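Local coordinates for protein acyl-CoA dehydrogenase (Mycobacterium thermoresistibile, PDB 3NF4) that binds flavin adenine dinucleotide and, as an acyl-CoA dehydrogenase, probably oxidises acyl-CoA thioesters to their enoyl forms, at residues V257-A262 with A298-A303; L266-A271 with Y355-Y360. One frame throughout, in Å; residues are numbered along the deposited sequence.

Contact 1: residues V257-A262 with A298-A303; sequences VATGLA and AAVATA
Torsions about the first side-chain bond set how Thr-259 and Val-300 present their branches to each other's helix. In Thr-259 (chi1 -59°) the hydroxyl lies beside the backbone N and the methyl CG2 is anti to that N. The hydroxyl thereby meets the methyl of Ala-303, with OG1 3.7 Å from CB, while CG2 faces the other neighbour, Val-300. Val-300 has CG1 anti to its own backbone N (chi1 -173°) and CG2 beside that N, and the two methyls divide the work. CG1 comes up to Thr-259, 4.2 Å from its carbonyl O and 4.3 Å from its CG2, a loose approach; CG2 meets the methyl of Ala-262, one turn further along, at 4.0 Å from CB.

The helices run nearly antiparallel, at 155° between their N-to-C directions, and their axes pass 9.7 Å apart. The nearest CA atoms across the two segments, those of Thr-259 and Ala-303, are 6.3 Å from each other, with small side chains at this point, and Ala-262 and Ala-303 both aim their methyls at the opposite helix. The pair belongs to the C-terminal all-helical domain of the acyl-CoA dehydrogenase fold, where helices 247-274 and 289-315 pack side by side. Ala-331 of helix 321-346 touches both Thr-259 and Ala-303. On its outer side, helix 289-315 meets a second subunit, where Thr-302 packs on Thr-302 of that chain.

No hydrogen bond crosses between the two segments. Thr-259 OG1 is instead bonded to the carbonyl O of Ala-255 in its own helix, which settles the polar group within the buried interface, so that even the hydroxyl oxygen meets the other helix by van der Waals contact, beside the methyl groups.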
ATOM      1  N   VAL A 257       9.081  10.092  19.060  1.00 38.79           N
ATOM      2  CA  VAL A 257       8.912  11.411  18.444  1.00 38.17           C
ATOM      3  C   VAL A 257       7.943  11.364  17.258  1.00 38.18           C
ATOM      4  O   VAL A 257       7.103  12.247  17.122  1.00 39.15           O
ATOM      5  CB  VAL A 257      10.290  12.055  18.025  1.00 38.66           C
ATOM      6  CG1 VAL A 257      10.085  13.328  17.220  1.00 36.18           C
ATOM      7  CG2 VAL A 257      11.128  12.405  19.299  1.00 38.85           C
ATOM      8  N   ALA A 258       8.063  10.351  16.392  1.00 37.82           N
ATOM      9  CA  ALA A 258       7.213  10.275  15.194  1.00 37.51           C
ATOM     10  C   ALA A 258       5.763  10.012  15.585  1.00 37.26           C
ATOM     11  O   ALA A 258       4.842  10.547  14.955  1.00 38.13           O
ATOM     12  CB  ALA A 258       7.716   9.188  14.205  1.00 36.53           C
ATOM     13  N   THR A 259       5.560   9.196  16.622  1.00 37.82           N
ATOM     14  CA  THR A 259       4.193   8.890  17.120  1.00 37.89           C
ATOM     15  C   THR A 259       3.487  10.177  17.615  1.00 38.80           C
ATOM     16  O   THR A 259       2.290  10.372  17.378  1.00 38.62           O
ATOM     17  CB  THR A 259       4.235   7.764  18.212  1.00 38.37           C
ATOM     18  OG1 THR A 259       4.817   6.578  17.645  1.00 36.71           O
ATOM     19  CG2 THR A 259       2.825   7.414  18.788  1.00 36.85           C
ATOM     20  N   GLY A 260       4.232  11.066  18.271  1.00 39.73           N
ATOM     21  CA  GLY A 260       3.624  12.278  18.867  1.00 40.17           C
ATOM     22  C   GLY A 260       3.331  13.326  17.804  1.00 40.97           C
ATOM     23  O   GLY A 260       2.361  14.060  17.920  1.00 40.82           O
ATOM     24  N   LEU A 261       4.180  13.389  16.765  1.00 40.66           N
ATOM     25  CA  LEU A 261       3.905  14.210  15.575  1.00 40.77           C
ATOM     26  C   LEU A 261       2.655  13.709  14.825  1.00 40.30           C
ATOM     27  O   LEU A 261       1.795  14.523  14.419  1.00 39.61           O
ATOM     28  CB  LEU A 261       5.113  14.207  14.606  1.00 40.88           C
ATOM     29  CG  LEU A 261       4.948  15.027  13.321  1.00 41.29           C
ATOM     30  CD1 LEU A 261       4.637  16.554  13.574  1.00 40.93           C
ATOM     31  CD2 LEU A 261       6.151  14.848  12.380  1.00 40.89           C
ATOM     32  N   ALA A 262       2.552  12.386  14.629  1.00 39.19           N
ATOM     33  CA  ALA A 262       1.309  11.827  14.071  1.00 39.09           C
ATOM     34  C   ALA A 262       0.076  12.113  14.953  1.00 39.37           C
ATOM     35  O   ALA A 262      -0.972  12.456  14.433  1.00 39.69           O
ATOM     36  CB  ALA A 262       1.429  10.315  13.824  1.00 38.48           C
ATOM     37  N   ALA A 298      -6.064   4.168  13.659  1.00 36.83           N
ATOM     38  CA  ALA A 298      -5.419   2.856  13.701  1.00 37.47           C
ATOM     39  C   ALA A 298      -3.873   2.917  13.570  1.00 37.73           C
ATOM     40  O   ALA A 298      -3.131   2.223  14.304  1.00 37.96           O
ATOM     41  CB  ALA A 298      -5.991   1.954  12.614  1.00 35.67           C
ATOM     42  N   ALA A 299      -3.393   3.763  12.659  1.00 36.95           N
ATOM     43  CA  ALA A 299      -1.955   3.926  12.464  1.00 36.57           C
ATOM     44  C   ALA A 299      -1.246   4.485  13.713  1.00 36.57           C
ATOM     45  O   ALA A 299      -0.193   3.952  14.124  1.00 36.73           O
ATOM     46  CB  ALA A 299      -1.649   4.782  11.171  1.00 36.33           C
ATOM     47  N   VAL A 300      -1.802   5.539  14.318  1.00 36.17           N
ATOM     48  CA  VAL A 300      -1.237   6.080  15.558  1.00 35.60           C
ATOM     49  C   VAL A 300      -1.250   5.052  16.714  1.00 36.54           C
ATOM     50  O   VAL A 300      -0.226   4.866  17.393  1.00 36.15           O
ATOM     51  CB  VAL A 300      -1.901   7.413  16.013  1.00 36.97           C
ATOM     52  CG1 VAL A 300      -1.150   8.008  17.229  1.00 38.13           C
ATOM     53  CG2 VAL A 300      -1.945   8.459  14.868  1.00 33.31           C
ATOM     54  N   ALA A 301      -2.371   4.353  16.920  1.00 36.37           N
ATOM     55  CA  ALA A 301      -2.472   3.444  18.060  1.00 36.98           C
ATOM     56  C   ALA A 301      -1.452   2.293  17.912  1.00 37.73           C
ATOM     57  O   ALA A 301      -0.760   1.905  18.869  1.00 38.21           O
ATOM     58  CB  ALA A 301      -3.930   2.895  18.212  1.00 37.02           C
ATOM     59  N   THR A 302      -1.388   1.753  16.708  1.00 37.32           N
ATOM     60  CA  THR A 302      -0.461   0.699  16.350  1.00 38.58           C
ATOM     61  C   THR A 302       1.032   1.113  16.550  1.00 38.72           C
ATOM     62  O   THR A 302       1.835   0.331  17.059  1.00 39.07           O
ATOM     63  CB  THR A 302      -0.726   0.322  14.888  1.00 38.16           C
ATOM     64  OG1 THR A 302      -1.969  -0.393  14.829  1.00 41.06           O
ATOM     65  CG2 THR A 302       0.361  -0.553  14.341  1.00 40.64           C
ATOM     66  N   ALA A 303       1.392   2.333  16.171  1.00 37.94           N
ATOM     67  CA  ALA A 303       2.764   2.816  16.377  1.00 38.14           C
ATOM     68  C   ALA A 303       3.095   2.976  17.876  1.00 39.18           C
ATOM     69  O   ALA A 303       4.190   2.611  18.309  1.00 39.70           O
ATOM     70  CB  ALA A 303       2.980   4.115  15.609  1.00 36.04           C
TER

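Contact 2: residues L266-A271 with Y355-Y360; sequences LDEAVA and YRVERY
Glu-268 reaches across to segment 355-360 and meets three of its side chains, lying aslant to Val-357 and Arg-356 and at about a right angle to Tyr-360. Its aliphatic part passes Val-357 with CB 3.8 Å from CG1. Against Tyr-360, CG approaches the edge of the ring near its plane, 4.1 Å from CE2. The chain bends at its second torsion (chi2 -69°), turning the carboxylate away from the line of CB and CG toward Arg-356. That carboxylate is inclined to the guanidinium by 65°, and Glu-268 OE2 remains 4.8 Å from Arg-356 NH1, too far for a direct salt bridge.

A water fills the gap. It donates to Glu-268 OE2 at 2.6 Å, accepts a longer bond from Arg-356 NH1 at 3.3 Å, and lies 2.7 Å from Tyr-360 OH, so that the acid, the base and the phenol share one bridging molecule. It lies in the plane of both the guanidinium and the phenol ring, at their edges. Here helix 247-274 meets segment 355-360, which leads into helix 357-367, within the helical C-terminal domain of the acyl-CoA dehydrogenase fold, and Phe-346 of helix 321-346 packs against both Glu-268 and Val-357. Arg-356, extended from CG to NE, has stronger partners elsewhere: NE pairs with Asp-40 and NH1 with Asp-36, tying this corner to the N-terminal part of the chain. These two nearer carboxylates probably balance much of the arginine's charge, and the link to Glu-268 passes through the water. The backbone O of Arg-356 lies 3.8 Å above one face of the Tyr-360 ring, offset toward its rim.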
ATOM      1  N   LEU A 266      -3.314  14.081  13.866  1.00 41.73           N
ATOM      2  CA  LEU A 266      -4.616  13.466  14.044  1.00 42.94           C
ATOM      3  C   LEU A 266      -5.616  14.369  14.832  1.00 44.93           C
ATOM      4  O   LEU A 266      -6.787  14.466  14.428  1.00 45.10           O
ATOM      5  CB  LEU A 266      -4.500  12.074  14.689  1.00 42.47           C
ATOM      6  CG  LEU A 266      -5.835  11.336  14.952  1.00 42.92           C
ATOM      7  CD1 LEU A 266      -6.425  10.869  13.651  1.00 40.59           C
ATOM      8  CD2 LEU A 266      -5.738  10.126  15.931  1.00 40.56           C
ATOM      9  N   ASP A 267      -5.171  14.995  15.934  1.00 45.61           N
ATOM     10  CA  ASP A 267      -6.036  15.903  16.722  1.00 48.11           C
ATOM     11  C   ASP A 267      -6.532  17.136  15.901  1.00 48.59           C
ATOM     12  O   ASP A 267      -7.720  17.478  15.955  1.00 48.94           O
ATOM     13  CB  ASP A 267      -5.355  16.361  18.035  1.00 48.61           C
ATOM     14  CG  ASP A 267      -5.176  15.214  19.061  1.00 53.12           C
ATOM     15  OD1 ASP A 267      -5.967  14.225  19.048  1.00 55.54           O
ATOM     16  OD2 ASP A 267      -4.254  15.310  19.918  1.00 54.99           O
ATOM     17  N   GLU A 268      -5.639  17.782  15.143  1.00 47.72           N
ATOM     18  CA  GLU A 268      -6.055  18.822  14.202  1.00 48.20           C
ATOM     19  C   GLU A 268      -7.193  18.379  13.261  1.00 47.51           C
ATOM     20  O   GLU A 268      -8.185  19.100  13.105  1.00 47.66           O
ATOM     21  CB  GLU A 268      -4.879  19.292  13.344  1.00 48.15           C
ATOM     22  CG  GLU A 268      -3.774  20.025  14.094  1.00 51.43           C
ATOM     23  CD  GLU A 268      -4.205  21.400  14.608  1.00 59.78           C
ATOM     24  OE1 GLU A 268      -5.169  21.990  14.039  1.00 62.67           O
ATOM     25  OE2 GLU A 268      -3.565  21.905  15.573  1.00 60.45           O
ATOM     26  N   ALA A 269      -7.042  17.203  12.645  1.00 45.79           N
ATOM     27  CA  ALA A 269      -7.982  16.732  11.625  1.00 45.20           C
ATOM     28  C   ALA A 269      -9.341  16.303  12.211  1.00 46.09           C
ATOM     29  O   ALA A 269     -10.389  16.576  11.617  1.00 46.47           O
ATOM     30  CB  ALA A 269      -7.361  15.600  10.782  1.00 43.01           C
ATOM     31  N   VAL A 270      -9.318  15.624  13.359  1.00 46.57           N
ATOM     32  CA  VAL A 270     -10.544  15.312  14.108  1.00 48.21           C
ATOM     33  C   VAL A 270     -11.319  16.585  14.483  1.00 49.57           C
ATOM     34  O   VAL A 270     -12.497  16.680  14.191  1.00 50.20           O
ATOM     35  CB  VAL A 270     -10.264  14.442  15.362  1.00 48.47           C
ATOM     36  CG1 VAL A 270     -11.509  14.313  16.237  1.00 47.94           C
ATOM     37  CG2 VAL A 270      -9.736  13.049  14.935  1.00 48.56           C
ATOM     38  N   ALA A 271     -10.658  17.562  15.100  1.00 50.44           N
ATOM     39  CA  ALA A 271     -11.313  18.851  15.383  1.00 52.85           C
ATOM     40  C   ALA A 271     -11.935  19.497  14.124  1.00 53.40           C
ATOM     41  O   ALA A 271     -13.142  19.803  14.131  1.00 54.73           O
ATOM     42  CB  ALA A 271     -10.358  19.843  16.107  1.00 52.89           C
ATOM     43  N   TYR A 355      -3.043  27.119   8.910  1.00 55.22           N
ATOM     44  CA  TYR A 355      -3.082  26.009   9.863  1.00 53.38           C
ATOM     45  C   TYR A 355      -1.717  25.324   9.973  1.00 51.34           C
ATOM     46  O   TYR A 355      -0.821  25.570   9.153  1.00 50.51           O
ATOM     47  CB  TYR A 355      -4.183  25.001   9.487  1.00 53.56           C
ATOM     48  CG  TYR A 355      -5.541  25.623   9.457  1.00 55.62           C
ATOM     49  CD1 TYR A 355      -6.293  25.788  10.637  1.00 59.28           C
ATOM     50  CD2 TYR A 355      -6.059  26.092   8.270  1.00 56.80           C
ATOM     51  CE1 TYR A 355      -7.553  26.409  10.611  1.00 62.90           C
ATOM     52  CE2 TYR A 355      -7.299  26.704   8.222  1.00 61.46           C
ATOM     53  CZ  TYR A 355      -8.048  26.868   9.383  1.00 63.50           C
ATOM     54  OH  TYR A 355      -9.281  27.483   9.280  1.00 64.36           O
ATOM     55  N   ARG A 356      -1.587  24.456  10.980  1.00 49.69           N
ATOM     56  CA  ARG A 356      -0.342  23.730  11.291  1.00 48.37           C
ATOM     57  C   ARG A 356      -0.047  22.460  10.439  1.00 46.09           C
ATOM     58  O   ARG A 356       1.096  22.030  10.348  1.00 45.89           O
ATOM     59  CB  ARG A 356      -0.335  23.370  12.781  1.00 48.70           C
ATOM     60  CG  ARG A 356      -0.111  24.560  13.707  1.00 51.00           C
ATOM     61  CD  ARG A 356      -0.037  24.105  15.172  1.00 53.92           C
ATOM     62  NE  ARG A 356       0.429  25.172  16.063  1.00 55.69           N
ATOM     63  CZ  ARG A 356       0.421  25.119  17.398  1.00 56.82           C
ATOM     64  NH1 ARG A 356      -0.044  24.047  18.026  1.00 58.04           N
ATOM     65  NH2 ARG A 356       0.864  26.147  18.111  1.00 56.69           N
ATOM     66  N   VAL A 357      -1.072  21.859   9.834  1.00 44.44           N
ATOM     67  CA  VAL A 357      -0.913  20.549   9.171  1.00 42.96           C
ATOM     68  C   VAL A 357       0.112  20.521   7.996  1.00 42.26           C
ATOM     69  O   VAL A 357       0.755  19.492   7.762  1.00 40.25           O
ATOM     70  CB  VAL A 357      -2.276  19.906   8.785  1.00 42.54           C
ATOM     71  CG1 VAL A 357      -3.051  19.573  10.039  1.00 42.30           C
ATOM     72  CG2 VAL A 357      -3.111  20.847   7.886  1.00 42.04           C
ATOM     73  N   GLU A 358       0.289  21.653   7.302  1.00 41.99           N
ATOM     74  CA  GLU A 358       1.279  21.704   6.213  1.00 42.07           C
ATOM     75  C   GLU A 358       2.700  21.646   6.775  1.00 41.61           C
ATOM     76  O   GLU A 358       3.582  21.025   6.169  1.00 41.18           O
ATOM     77  CB  GLU A 358       1.074  22.906   5.286  1.00 42.84           C
ATOM     78  CG  GLU A 358       1.416  24.277   5.924  1.00 46.72           C
ATOM     79  CD  GLU A 358       2.926  24.602   5.898  1.00 48.91           C
ATOM     80  OE1 GLU A 358       3.386  25.418   6.750  1.00 46.87           O
ATOM     81  OE2 GLU A 358       3.634  24.014   5.037  1.00 48.76           O
ATOM     82  N   ARG A 359       2.914  22.251   7.949  1.00 40.72           N
ATOM     83  CA  ARG A 359       4.200  22.106   8.640  1.00 39.50           C
ATOM     84  C   ARG A 359       4.454  20.647   9.111  1.00 39.06           C
ATOM     85  O   ARG A 359       5.579  20.128   8.976  1.00 38.09           O
ATOM     86  CB  ARG A 359       4.294  23.095   9.814  1.00 39.71           C
ATOM     87  CG  ARG A 359       5.537  22.897  10.706  1.00 40.15           C
ATOM     88  CD  ARG A 359       5.847  24.120  11.657  1.00 40.53           C
ATOM     89  NE  ARG A 359       4.783  24.406  12.643  1.00 39.11           N
ATOM     90  CZ  ARG A 359       4.642  23.806  13.829  1.00 40.33           C
ATOM     91  NH1 ARG A 359       5.476  22.853  14.245  1.00 39.48           N
ATOM     92  NH2 ARG A 359       3.648  24.169  14.629  1.00 41.12           N
ATOM     93  N   TYR A 360       3.420  19.998   9.667  1.00 38.34           N
ATOM     94  CA  TYR A 360       3.568  18.626  10.209  1.00 38.00           C
ATOM     95  C   TYR A 360       3.999  17.648   9.109  1.00 37.79           C
ATOM     96  O   TYR A 360       4.883  16.822   9.335  1.00 38.19           O
ATOM     97  CB  TYR A 360       2.293  18.135  10.944  1.00 37.04           C
ATOM     98  CG  TYR A 360       1.952  18.875  12.262  1.00 39.00           C
ATOM     99  CD1 TYR A 360       2.936  19.545  13.004  1.00 40.04           C
ATOM    100  CD2 TYR A 360       0.647  18.882  12.765  1.00 37.35           C
ATOM    101  CE1 TYR A 360       2.626  20.217  14.190  1.00 37.98           C
ATOM    102  CE2 TYR A 360       0.334  19.538  13.921  1.00 38.24           C
ATOM    103  CZ  TYR A 360       1.330  20.199  14.640  1.00 39.02           C
ATOM    104  OH  TYR A 360       0.997  20.831  15.817  1.00 40.88           O
TER
HETATM  105  O   HOH W   1      -1.420  21.269  16.901  1.00 33.07           O

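How the contacts relate
Helix 247-274 serves both contacts, pairing with helix 289-315 in contact 1 and, further toward its C-terminal end, with segment 355-360, which leads into helix 357-367, in contact 2. Along the chain the segments alternate: 257-262, 266-271, 298-303, 355-360. The contact centres are 14 Å apart, on the same side of the chain's centre, and they touch directly. Leu-261 CD1 packs 3.5 Å from Tyr-360 CD1, and Val-300 CG2 lies 4.3 Å from Leu-266 CD2. All four segments fall in the C-terminal family region. Being common to both contacts, helix 247-274 links a buried, mostly apolar interior to a more polar, water-bridged margin.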